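Long-range contacts in MmeI (Methylophilus methylotrophus, PDB 5HR4), which is a Type IIL restriction-modification enzyme that binds DNA and probably transfers a methyl group from S-adenosyl-L-methionine to N6 of adenine: residues A[408-413]-A[467-472]; A[357-362]-A[475-480]; A[424-429]-A[452-457]. All blocks are in the same frame, centred on the assembly; numbering follows the deposited sequence.

Contact 1 of 3, residues A[408-413]-A[467-472]; sequences QFFGIE and NDVLEA. With SFG (sinefungin), chain H.
Within six residues, 408-413 passes from an aromatic ring pressed by leucine methyls to a carboxylate that grips both ribose hydroxyls of sinefungin. The setting is the Rossmann-like methyltransferase fold, in which an acidic residue at the end of the second strand characteristically holds the ribose of the methyl donor. Glu413 fills that place here: its chain, bent at chi2 (57°), turns the carboxylate so that OE2 accepts from O2' of sinefungin at 2.7 Å while OE1 accepts from O3' at 3.0 Å. The backbone N of Glu415 also binds OE2, which should help to hold the carboxylate in its rotation.

The loop 467-472 meets the strand mainly through apolar side chains from Phe410 to Ile412, with the carbonyl of Val469 also lying obliquely against the Phe410 ring. Phe410, its CG beside the backbone N, presents one ring face to Leu470, whose side chain lies roughly perpendicular to the phenyl. The CD2 branch makes a CH-pi contact, 3.8 Å from the ring centroid, and CD1 of Leu470 lies 3.8 Å from Phe410 CZ at the far end of the ring. The opposite face is stacked on His455, so the ring is sandwiched. Val469 divides its branches: CG1, anti to the backbone N, comes to 4.2 Å from Phe410 CB, whereas CG2 packs against Ile412 CG1 at 3.8 Å. The loop also carries its own brace, in which Ala472 N donates to Asn467 OD1 at 2.9 Å, almost in line with the side-chain C=O axis.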
loop_
_atom_site.group_PDB
_atom_site.type_symbol
_atom_site.label_atom_id
_atom_site.label_comp_id
_atom_site.label_asym_id
_atom_site.label_seq_id
_atom_site.Cartn_x
_atom_site.Cartn_y
_atom_site.Cartn_z
ATOM N N GLN A 408 -23.139 -13.598 5.218
ATOM C CA GLN A 408 -22.393 -13.078 6.350
ATOM C C GLN A 408 -21.317 -12.084 5.929
ATOM O O GLN A 408 -20.589 -11.574 6.786
ATOM C CB GLN A 408 -21.770 -14.238 7.140
ATOM C CG GLN A 408 -22.772 -15.327 7.464
ATOM C CD GLN A 408 -22.152 -16.592 8.065
ATOM O OE1 GLN A 408 -22.490 -17.707 7.662
ATOM N NE2 GLN A 408 -21.244 -16.423 9.022
ATOM N N PHE A 409 -21.228 -11.752 4.643
ATOM C CA PHE A 409 -20.135 -10.930 4.148
ATOM C C PHE A 409 -20.649 -9.657 3.485
ATOM O O PHE A 409 -21.617 -9.680 2.714
ATOM C CB PHE A 409 -19.259 -11.763 3.219
ATOM C CG PHE A 409 -18.609 -12.913 3.924
ATOM C CD1 PHE A 409 -19.293 -14.106 4.118
ATOM C CD2 PHE A 409 -17.333 -12.780 4.454
ATOM C CE1 PHE A 409 -18.678 -15.184 4.810
ATOM C CE2 PHE A 409 -16.725 -13.829 5.132
ATOM C CZ PHE A 409 -17.406 -15.032 5.317
ATOM N N PHE A 410 -19.981 -8.549 3.808
ATOM C CA PHE A 410 -20.425 -7.194 3.532
ATOM C C PHE A 410 -19.237 -6.409 3.002
ATOM O O PHE A 410 -18.129 -6.546 3.530
ATOM C CB PHE A 410 -20.962 -6.517 4.813
ATOM C CG PHE A 410 -22.191 -7.178 5.408
ATOM C CD1 PHE A 410 -22.079 -8.266 6.271
ATOM C CD2 PHE A 410 -23.465 -6.690 5.127
ATOM C CE1 PHE A 410 -23.227 -8.873 6.828
ATOM C CE2 PHE A 410 -24.604 -7.293 5.668
ATOM C CZ PHE A 410 -24.481 -8.385 6.515
ATOM N N GLY A 411 -19.451 -5.575 1.985
ATOM C CA GLY A 411 -18.343 -4.840 1.402
ATOM C C GLY A 411 -18.784 -3.594 0.665
ATOM O O GLY A 411 -19.898 -3.529 0.129
ATOM N N ILE A 412 -17.884 -2.606 0.613
ATOM C CA ILE A 412 -18.068 -1.369 -0.149
ATOM C C ILE A 412 -16.952 -1.258 -1.193
ATOM O O ILE A 412 -15.772 -1.445 -0.871
ATOM C CB ILE A 412 -18.057 -0.130 0.769
ATOM C CG1 ILE A 412 -19.076 -0.243 1.910
ATOM C CG2 ILE A 412 -18.349 1.089 -0.039
ATOM C CD1 ILE A 412 -18.836 0.746 3.061
ATOM N N GLU A 413 -17.319 -0.917 -2.429
ATOM C CA GLU A 413 -16.366 -0.877 -3.536
ATOM C C GLU A 413 -16.836 0.149 -4.576
ATOM O O GLU A 413 -17.996 0.132 -5.000
ATOM C CB GLU A 413 -16.218 -2.286 -4.132
ATOM C CG GLU A 413 -15.582 -2.391 -5.512
ATOM C CD GLU A 413 -14.175 -1.765 -5.603
ATOM O OE1 GLU A 413 -13.385 -1.903 -4.640
ATOM O OE2 GLU A 413 -13.861 -1.124 -6.646
ATOM N N ASN A 467 -23.317 2.179 8.380
ATOM C CA ASN A 467 -24.507 1.489 8.887
ATOM C C ASN A 467 -25.561 1.216 7.812
ATOM O O ASN A 467 -26.452 0.394 8.037
ATOM C CB ASN A 467 -25.151 2.272 10.038
ATOM C CG ASN A 467 -24.329 2.212 11.313
ATOM O OD1 ASN A 467 -24.301 1.182 12.014
ATOM N ND2 ASN A 467 -23.653 3.315 11.627
ATOM N N ASP A 468 -25.501 1.864 6.648
ATOM C CA ASP A 468 -26.448 1.470 5.608
ATOM C C ASP A 468 -26.072 0.140 4.961
ATOM O O ASP A 468 -26.938 -0.531 4.386
ATOM C CB ASP A 468 -26.561 2.562 4.549
ATOM C CG ASP A 468 -27.015 3.877 5.127
ATOM O OD1 ASP A 468 -27.679 3.844 6.189
ATOM O OD2 ASP A 468 -26.705 4.934 4.526
ATOM N N VAL A 469 -24.807 -0.257 5.042
ATOM C CA VAL A 469 -24.386 -1.567 4.562
ATOM C C VAL A 469 -24.599 -2.627 5.627
ATOM O O VAL A 469 -25.026 -3.746 5.322
ATOM C CB VAL A 469 -22.910 -1.521 4.120
ATOM C CG1 VAL A 469 -22.478 -2.866 3.511
ATOM C CG2 VAL A 469 -22.702 -0.365 3.159
ATOM N N LEU A 470 -24.292 -2.285 6.876
ATOM C CA LEU A 470 -24.333 -3.244 7.974
ATOM C C LEU A 470 -24.427 -2.448 9.262
ATOM O O LEU A 470 -23.539 -1.637 9.555
ATOM C CB LEU A 470 -23.096 -4.146 7.978
ATOM C CG LEU A 470 -22.998 -5.097 9.177
ATOM C CD1 LEU A 470 -24.296 -5.854 9.318
ATOM C CD2 LEU A 470 -21.837 -6.078 9.050
ATOM N N GLU A 471 -25.495 -2.667 10.025
ATOM C CA GLU A 471 -25.596 -2.025 11.324
ATOM C C GLU A 471 -24.447 -2.485 12.228
ATOM O O GLU A 471 -24.186 -3.691 12.373
ATOM C CB GLU A 471 -26.958 -2.325 11.949
ATOM N N ALA A 472 -23.753 -1.506 12.828
ATOM C CA ALA A 472 -22.607 -1.788 13.692
ATOM C C ALA A 472 -22.923 -2.835 14.759
ATOM O O ALA A 472 -22.089 -3.696 15.058
ATOM C CB ALA A 472 -22.123 -0.495 14.349
HETATM N N SFG H . -8.490 -5.987 -1.244
HETATM C CA SFG H . -8.927 -5.986 -2.625
HETATM C C SFG H . -8.497 -7.309 -3.229
HETATM O O SFG H . -7.871 -8.121 -2.512
HETATM O OXT SFG H . -8.762 -7.603 -4.420
HETATM C CB SFG H . -8.284 -4.829 -3.382
HETATM C CG SFG H . -8.606 -3.544 -2.635
HETATM C CD SFG H . -7.737 -2.473 -3.256
HETATM N NE SFG H . -6.427 -2.590 -2.646
HETATM C "C5'" SFG H . -8.326 -1.068 -3.048
HETATM C "C4'" SFG H . -9.798 -0.903 -3.558
HETATM O "O4'" SFG H . -10.311 0.170 -3.026
HETATM C "C3'" SFG H . -9.914 -0.653 -5.072
HETATM O "O3'" SFG H . -10.536 -1.727 -5.615
HETATM C "C2'" SFG H . -10.744 0.654 -5.235
HETATM O "O2'" SFG H . -11.762 0.533 -6.316
HETATM C "C1'" SFG H . -11.350 0.779 -4.097
HETATM N N9 SFG H . -11.534 2.136 -3.689
HETATM C C8 SFG H . -10.708 3.167 -3.847
HETATM N N7 SFG H . -11.257 4.238 -3.269
HETATM C C5 SFG H . -12.424 3.860 -2.748
HETATM C C6 SFG H . -13.378 4.574 -2.064
HETATM N N6 SFG H . -13.458 5.955 -1.657
HETATM N N1 SFG H . -14.487 3.986 -1.630
HETATM C C2 SFG H . -14.668 2.665 -1.870
HETATM N N3 SFG H . -13.727 1.961 -2.552
HETATM C C4 SFG H . -12.599 2.561 -2.993
#

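Contact 2 of 3, residues A[357-362]-A[475-480]; sequences LTFFDP and CCFILG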
loop_
_atom_site.group_PDB
_atom_site.type_symbol
_atom_site.label_atom_id
_atom_site.label_comp_id
_atom_site.label_asym_id
_atom_site.label_seq_id
_atom_site.Cartn_x
_atom_site.Cartn_y
_atom_site.Cartn_z
ATOM N N LEU A 357 -21.334 -14.693 12.761
ATOM C CA LEU A 357 -20.206 -13.788 12.558
ATOM C C LEU A 357 -20.354 -13.049 11.233
ATOM O O LEU A 357 -20.649 -13.668 10.206
ATOM C CB LEU A 357 -18.889 -14.559 12.562
ATOM C CG LEU A 357 -18.298 -15.192 13.818
ATOM C CD1 LEU A 357 -17.023 -15.905 13.411
ATOM C CD2 LEU A 357 -17.985 -14.157 14.892
ATOM N N THR A 358 -20.131 -11.738 11.244
ATOM C CA THR A 358 -20.235 -10.929 10.031
ATOM C C THR A 358 -18.894 -10.272 9.726
ATOM O O THR A 358 -18.169 -9.855 10.644
ATOM C CB THR A 358 -21.331 -9.859 10.154
ATOM O OG1 THR A 358 -21.148 -9.107 11.358
ATOM C CG2 THR A 358 -22.695 -10.497 10.208
ATOM N N PHE A 359 -18.559 -10.190 8.433
ATOM C CA PHE A 359 -17.292 -9.623 7.975
ATOM C C PHE A 359 -17.545 -8.458 7.025
ATOM O O PHE A 359 -18.389 -8.548 6.131
ATOM C CB PHE A 359 -16.442 -10.704 7.305
ATOM C CG PHE A 359 -16.178 -11.891 8.198
ATOM C CD1 PHE A 359 -15.033 -11.945 8.987
ATOM C CD2 PHE A 359 -17.095 -12.924 8.284
ATOM C CE1 PHE A 359 -14.805 -13.000 9.822
ATOM C CE2 PHE A 359 -16.855 -14.000 9.116
ATOM C CZ PHE A 359 -15.707 -14.036 9.880
ATOM N N PHE A 360 -16.784 -7.379 7.203
ATOM C CA PHE A 360 -17.074 -6.090 6.572
ATOM C C PHE A 360 -15.788 -5.470 6.027
ATOM O O PHE A 360 -14.960 -4.970 6.799
ATOM C CB PHE A 360 -17.741 -5.170 7.596
ATOM C CG PHE A 360 -18.308 -3.912 7.028
ATOM C CD1 PHE A 360 -18.336 -3.683 5.656
ATOM C CD2 PHE A 360 -18.829 -2.950 7.882
ATOM C CE1 PHE A 360 -18.849 -2.499 5.140
ATOM C CE2 PHE A 360 -19.347 -1.772 7.388
ATOM C CZ PHE A 360 -19.357 -1.542 6.004
ATOM N N ASP A 361 -15.638 -5.463 4.699
ATOM C CA ASP A 361 -14.471 -4.890 4.025
ATOM C C ASP A 361 -14.830 -3.574 3.328
ATOM O O ASP A 361 -15.341 -3.587 2.193
ATOM C CB ASP A 361 -13.898 -5.897 3.020
ATOM C CG ASP A 361 -12.569 -5.434 2.376
ATOM O OD1 ASP A 361 -12.160 -4.251 2.536
ATOM O OD2 ASP A 361 -11.937 -6.271 1.672
ATOM N N PRO A 362 -14.523 -2.408 3.943
ATOM C CA PRO A 362 -15.021 -1.119 3.439
ATOM C C PRO A 362 -14.211 -0.542 2.285
ATOM O O PRO A 362 -14.149 0.681 2.124
ATOM C CB PRO A 362 -14.926 -0.202 4.668
ATOM C CG PRO A 362 -14.083 -0.971 5.710
ATOM C CD PRO A 362 -13.601 -2.234 5.076
ATOM N N CYS A 475 -22.339 -6.239 13.528
ATOM C CA CYS A 475 -21.070 -6.410 12.843
ATOM C C CYS A 475 -20.012 -6.940 13.804
ATOM O O CYS A 475 -20.031 -6.626 14.999
ATOM C CB CYS A 475 -20.607 -5.083 12.228
ATOM S SG CYS A 475 -18.847 -4.992 11.793
ATOM N N CYS A 476 -19.073 -7.730 13.267
ATOM C CA CYS A 476 -18.017 -8.341 14.070
ATOM C C CYS A 476 -16.616 -7.896 13.664
ATOM O O CYS A 476 -15.881 -7.353 14.503
ATOM C CB CYS A 476 -18.129 -9.866 13.999
ATOM S SG CYS A 476 -19.615 -10.467 14.786
ATOM N N PHE A 477 -16.204 -8.109 12.416
ATOM C CA PHE A 477 -14.857 -7.741 12.010
ATOM C C PHE A 477 -14.879 -6.772 10.830
ATOM O O PHE A 477 -15.714 -6.883 9.925
ATOM C CB PHE A 477 -14.044 -8.984 11.682
ATOM C CG PHE A 477 -14.082 -9.994 12.758
ATOM C CD1 PHE A 477 -13.152 -9.967 13.787
ATOM C CD2 PHE A 477 -15.073 -10.958 12.781
ATOM C CE1 PHE A 477 -13.192 -10.900 14.805
ATOM C CE2 PHE A 477 -15.125 -11.884 13.807
ATOM C CZ PHE A 477 -14.177 -11.855 14.813
ATOM N N ILE A 478 -13.958 -5.812 10.872
ATOM C CA ILE A 478 -13.709 -4.878 9.790
ATOM C C ILE A 478 -12.288 -5.138 9.318
ATOM O O ILE A 478 -11.330 -4.963 10.085
ATOM C CB ILE A 478 -13.898 -3.420 10.239
ATOM C CG1 ILE A 478 -15.370 -3.134 10.512
ATOM C CG2 ILE A 478 -13.408 -2.444 9.191
ATOM C CD1 ILE A 478 -15.577 -1.763 11.025
ATOM N N LEU A 479 -12.147 -5.586 8.071
ATOM C CA LEU A 479 -10.837 -5.861 7.510
ATOM C C LEU A 479 -10.783 -5.417 6.060
ATOM O O LEU A 479 -11.800 -5.399 5.365
ATOM C CB LEU A 479 -10.493 -7.344 7.599
ATOM C CG LEU A 479 -11.567 -8.388 7.316
ATOM C CD1 LEU A 479 -11.733 -8.614 5.862
ATOM C CD2 LEU A 479 -11.114 -9.680 7.964
ATOM N N GLY A 480 -9.589 -5.086 5.598
ATOM C CA GLY A 480 -9.395 -4.895 4.179
ATOM C C GLY A 480 -8.122 -4.139 3.887
ATOM O O GLY A 480 -7.375 -3.753 4.783
#
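Strands 359-361 and 477-480 run parallel as central neighbours in the methyltransferase sheet, and their pairing passes from a partly exposed end to a fully buried one. At the partly exposed end, with Thr358, Cys476 and Phe477, Phe477 N donates to Thr358 O at 3.2 Å, nearly along the C=O axis. What is loose here is the ring pair: Phe359 and Phe477 point the same way with planes only 16° apart, yet they are slid so far that they barely overlap; Phe359 CE1 meets Phe477 CD2 at 3.6 Å. Leu357 CD2 closes on the edge of the Phe477 ring, and Thr358 OG1 is hydrogen-bonded to Lys474 O.

From Phe360 to Gly480 the contact is buried. Leu479 N reaches Phe360 O at 3.1 Å from above the carbonyl plane, and on the Phe360 and Ile478 face Pro362 CG packs on Ile478 CG2 at 3.8 Å. A beta carbon on Gly480 would run into Asp361 OD1, and the backbone angles there (163/-179°) would in any case press it against the preceding carbonyl, so glycine suits the position. An alanine at Asp361 would remove the carboxylate and would probably lose its contact with Gly480 and the weak bond to Ala363 N at the start of the DPxxGxG motif. Backbone bonds, with CA-H...O contacts from Ile478 CA to Phe360 O and from Asp361 CA to Leu479 O, hold the parallel register that places the Asp361 side chain about 5 Å from sinefungin.

Contact 3 of 3, residues A[424-429]-A[452-457]; sequences VALWLT and STPHIL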
loop_
_atom_site.group_PDB
_atom_site.type_symbol
_atom_site.label_atom_id
_atom_site.label_comp_id
_atom_site.label_asym_id
_atom_site.label_seq_id
_atom_site.Cartn_x
_atom_site.Cartn_y
_atom_site.Cartn_z
ATOM N N VAL A 424 -19.881 -12.567 -7.310
ATOM C CA VAL A 424 -19.747 -13.888 -7.927
ATOM C C VAL A 424 -18.604 -14.657 -7.293
ATOM O O VAL A 424 -18.666 -15.886 -7.150
ATOM C CB VAL A 424 -19.563 -13.773 -9.445
ATOM C CG1 VAL A 424 -19.068 -15.079 -10.013
ATOM C CG2 VAL A 424 -20.879 -13.411 -10.096
ATOM N N ALA A 425 -17.555 -13.958 -6.878
ATOM C CA ALA A 425 -16.453 -14.638 -6.212
ATOM C C ALA A 425 -16.942 -15.413 -4.993
ATOM O O ALA A 425 -16.501 -16.544 -4.748
ATOM C CB ALA A 425 -15.375 -13.628 -5.823
ATOM N N LEU A 426 -17.870 -14.835 -4.231
ATOM C CA LEU A 426 -18.376 -15.521 -3.052
ATOM C C LEU A 426 -19.219 -16.731 -3.427
ATOM O O LEU A 426 -19.192 -17.743 -2.729
ATOM C CB LEU A 426 -19.164 -14.549 -2.177
ATOM C CG LEU A 426 -18.240 -13.793 -1.224
ATOM C CD1 LEU A 426 -18.879 -12.549 -0.706
ATOM C CD2 LEU A 426 -17.894 -14.701 -0.056
ATOM N N TRP A 427 -19.973 -16.670 -4.520
ATOM C CA TRP A 427 -20.783 -17.839 -4.865
ATOM C C TRP A 427 -19.933 -18.980 -5.418
ATOM O O TRP A 427 -20.187 -20.150 -5.108
ATOM C CB TRP A 427 -21.861 -17.472 -5.867
ATOM C CG TRP A 427 -23.062 -16.809 -5.277
ATOM C CD1 TRP A 427 -23.822 -17.240 -4.218
ATOM C CD2 TRP A 427 -23.677 -15.610 -5.754
ATOM N NE1 TRP A 427 -24.860 -16.361 -4.000
ATOM C CE2 TRP A 427 -24.794 -15.357 -4.935
ATOM C CE3 TRP A 427 -23.383 -14.716 -6.801
ATOM C CZ2 TRP A 427 -25.613 -14.255 -5.131
ATOM C CZ3 TRP A 427 -24.188 -13.634 -6.989
ATOM C CH2 TRP A 427 -25.289 -13.403 -6.157
ATOM N N LEU A 428 -18.938 -18.667 -6.255
ATOM C CA LEU A 428 -18.040 -19.708 -6.751
ATOM C C LEU A 428 -17.279 -20.368 -5.602
ATOM O O LEU A 428 -17.138 -21.599 -5.563
ATOM C CB LEU A 428 -17.057 -19.130 -7.773
ATOM C CG LEU A 428 -17.585 -18.261 -8.924
ATOM C CD1 LEU A 428 -16.444 -17.832 -9.864
ATOM C CD2 LEU A 428 -18.728 -18.943 -9.686
ATOM N N THR A 429 -16.799 -19.571 -4.648
ATOM C CA THR A 429 -16.154 -20.169 -3.487
ATOM C C THR A 429 -17.140 -21.034 -2.714
ATOM O O THR A 429 -16.804 -22.152 -2.300
ATOM C CB THR A 429 -15.543 -19.098 -2.583
ATOM O OG1 THR A 429 -14.905 -18.091 -3.385
ATOM C CG2 THR A 429 -14.498 -19.735 -1.704
ATOM N N SER A 452 -28.892 -17.344 -1.330
ATOM C CA SER A 452 -28.186 -16.510 -0.372
ATOM C C SER A 452 -27.371 -15.486 -1.145
ATOM O O SER A 452 -26.819 -15.791 -2.209
ATOM C CB SER A 452 -27.273 -17.374 0.512
ATOM O OG SER A 452 -27.193 -16.882 1.846
ATOM N N THR A 453 -27.327 -14.253 -0.649
ATOM C CA THR A 453 -26.559 -13.288 -1.398
ATOM C C THR A 453 -25.675 -12.444 -0.483
ATOM O O THR A 453 -26.108 -12.025 0.609
ATOM C CB THR A 453 -27.458 -12.373 -2.260
ATOM O OG1 THR A 453 -28.084 -11.380 -1.439
ATOM C CG2 THR A 453 -28.540 -13.187 -2.992
ATOM N N PRO A 454 -24.427 -12.211 -0.893
ATOM C CA PRO A 454 -23.573 -11.242 -0.196
ATOM C C PRO A 454 -24.197 -9.858 -0.206
ATOM O O PRO A 454 -25.204 -9.592 -0.867
ATOM C CB PRO A 454 -22.273 -11.244 -0.996
ATOM C CG PRO A 454 -22.338 -12.418 -1.886
ATOM C CD PRO A 454 -23.759 -12.865 -2.026
ATOM N N HIS A 455 -23.557 -8.960 0.527
ATOM C CA HIS A 455 -24.012 -7.585 0.667
ATOM C C HIS A 455 -22.864 -6.656 0.286
ATOM O O HIS A 455 -22.315 -5.936 1.132
ATOM C CB HIS A 455 -24.517 -7.334 2.083
ATOM C CG HIS A 455 -25.627 -8.257 2.494
ATOM N ND1 HIS A 455 -25.439 -9.308 3.370
ATOM C CD2 HIS A 455 -26.937 -8.293 2.142
ATOM C CE1 HIS A 455 -26.584 -9.948 3.543
ATOM N NE2 HIS A 455 -27.509 -9.353 2.808
ATOM N N ILE A 456 -22.496 -6.700 -0.992
ATOM C CA ILE A 456 -21.512 -5.793 -1.575
ATOM C C ILE A 456 -22.244 -4.582 -2.139
ATOM O O ILE A 456 -23.117 -4.714 -3.007
ATOM C CB ILE A 456 -20.705 -6.488 -2.678
ATOM C CG1 ILE A 456 -20.162 -7.828 -2.168
ATOM C CG2 ILE A 456 -19.580 -5.581 -3.170
ATOM C CD1 ILE A 456 -19.273 -7.698 -0.964
ATOM N N LEU A 457 -21.887 -3.405 -1.657
ATOM C CA LEU A 457 -22.437 -2.166 -2.183
ATOM C C LEU A 457 -21.420 -1.474 -3.099
ATOM O O LEU A 457 -20.223 -1.425 -2.797
ATOM C CB LEU A 457 -22.823 -1.242 -1.034
ATOM C CG LEU A 457 -23.430 0.077 -1.483
ATOM C CD1 LEU A 457 -24.699 -0.206 -2.247
ATOM C CD2 LEU A 457 -23.681 0.969 -0.274
#
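Trp427 reaches from helix 416-440 across to the chain that leads into strand 455-458, and its torsions determine what it meets there. With CG anti to the carbonyl carbon (chi1 -80°) and the ring turned by chi2 of -52°, the indole brings its N-H to the carbonyl of Ser452. NE1 donates to Ser452 O over 2.7 Å, the oxygen lying in the ring plane and the donor nearly along the C=O axis. The single polar atom of the indole is thereby satisfied, and the bond helps fix the rotation of the ring.

Next to it on the same rim, Thr453 lies alongside Trp427 and points the same way, its CG2 at 3.8 Å from Trp427 CZ2. The threonine rotamer makes this possible: OG1 sits between N and C, from where it makes a weak bond to Pro454 O, and leaves the methyl for the indole edge. Pro454 serves two neighbours. Its CD comes obliquely to Trp427 CZ2 at 3.9 Å, while Pro454 CB touches Leu426 CD1 at 3.6 Å, the leucine and the proline lying antiparallel, side against side. Beyond Pro454, Ile456 continues the interface onto Ala419 and Ala422 of the same helix. Such packing of a connecting helix on the chain that leads into the following parallel strand is typical of the beta-alpha-beta crossover in Rossmann-like methyltransferases.

All three contacts belong to the methyltransferase domain and share one mixed sheet, in which strands 455-458, 409-413, 359-361 and 477-480 lie side by side in that order. Along the chain they are concentric: contact 2 spans contact 1, which spans contact 3. The centres of contacts 1 and 2 are about 8 Å apart, joined by probable backbone bonds between Phe410 and both Phe359 and Asp361. Contact 3 lies about 13 Å from contact 1, meeting it along strand 455-458, but does not touch contact 2. Two crossovers thus build outward from strand 359-361, and the chain then returns to its other side at 477-480, with sinefungin bound by Glu413 at one strand end.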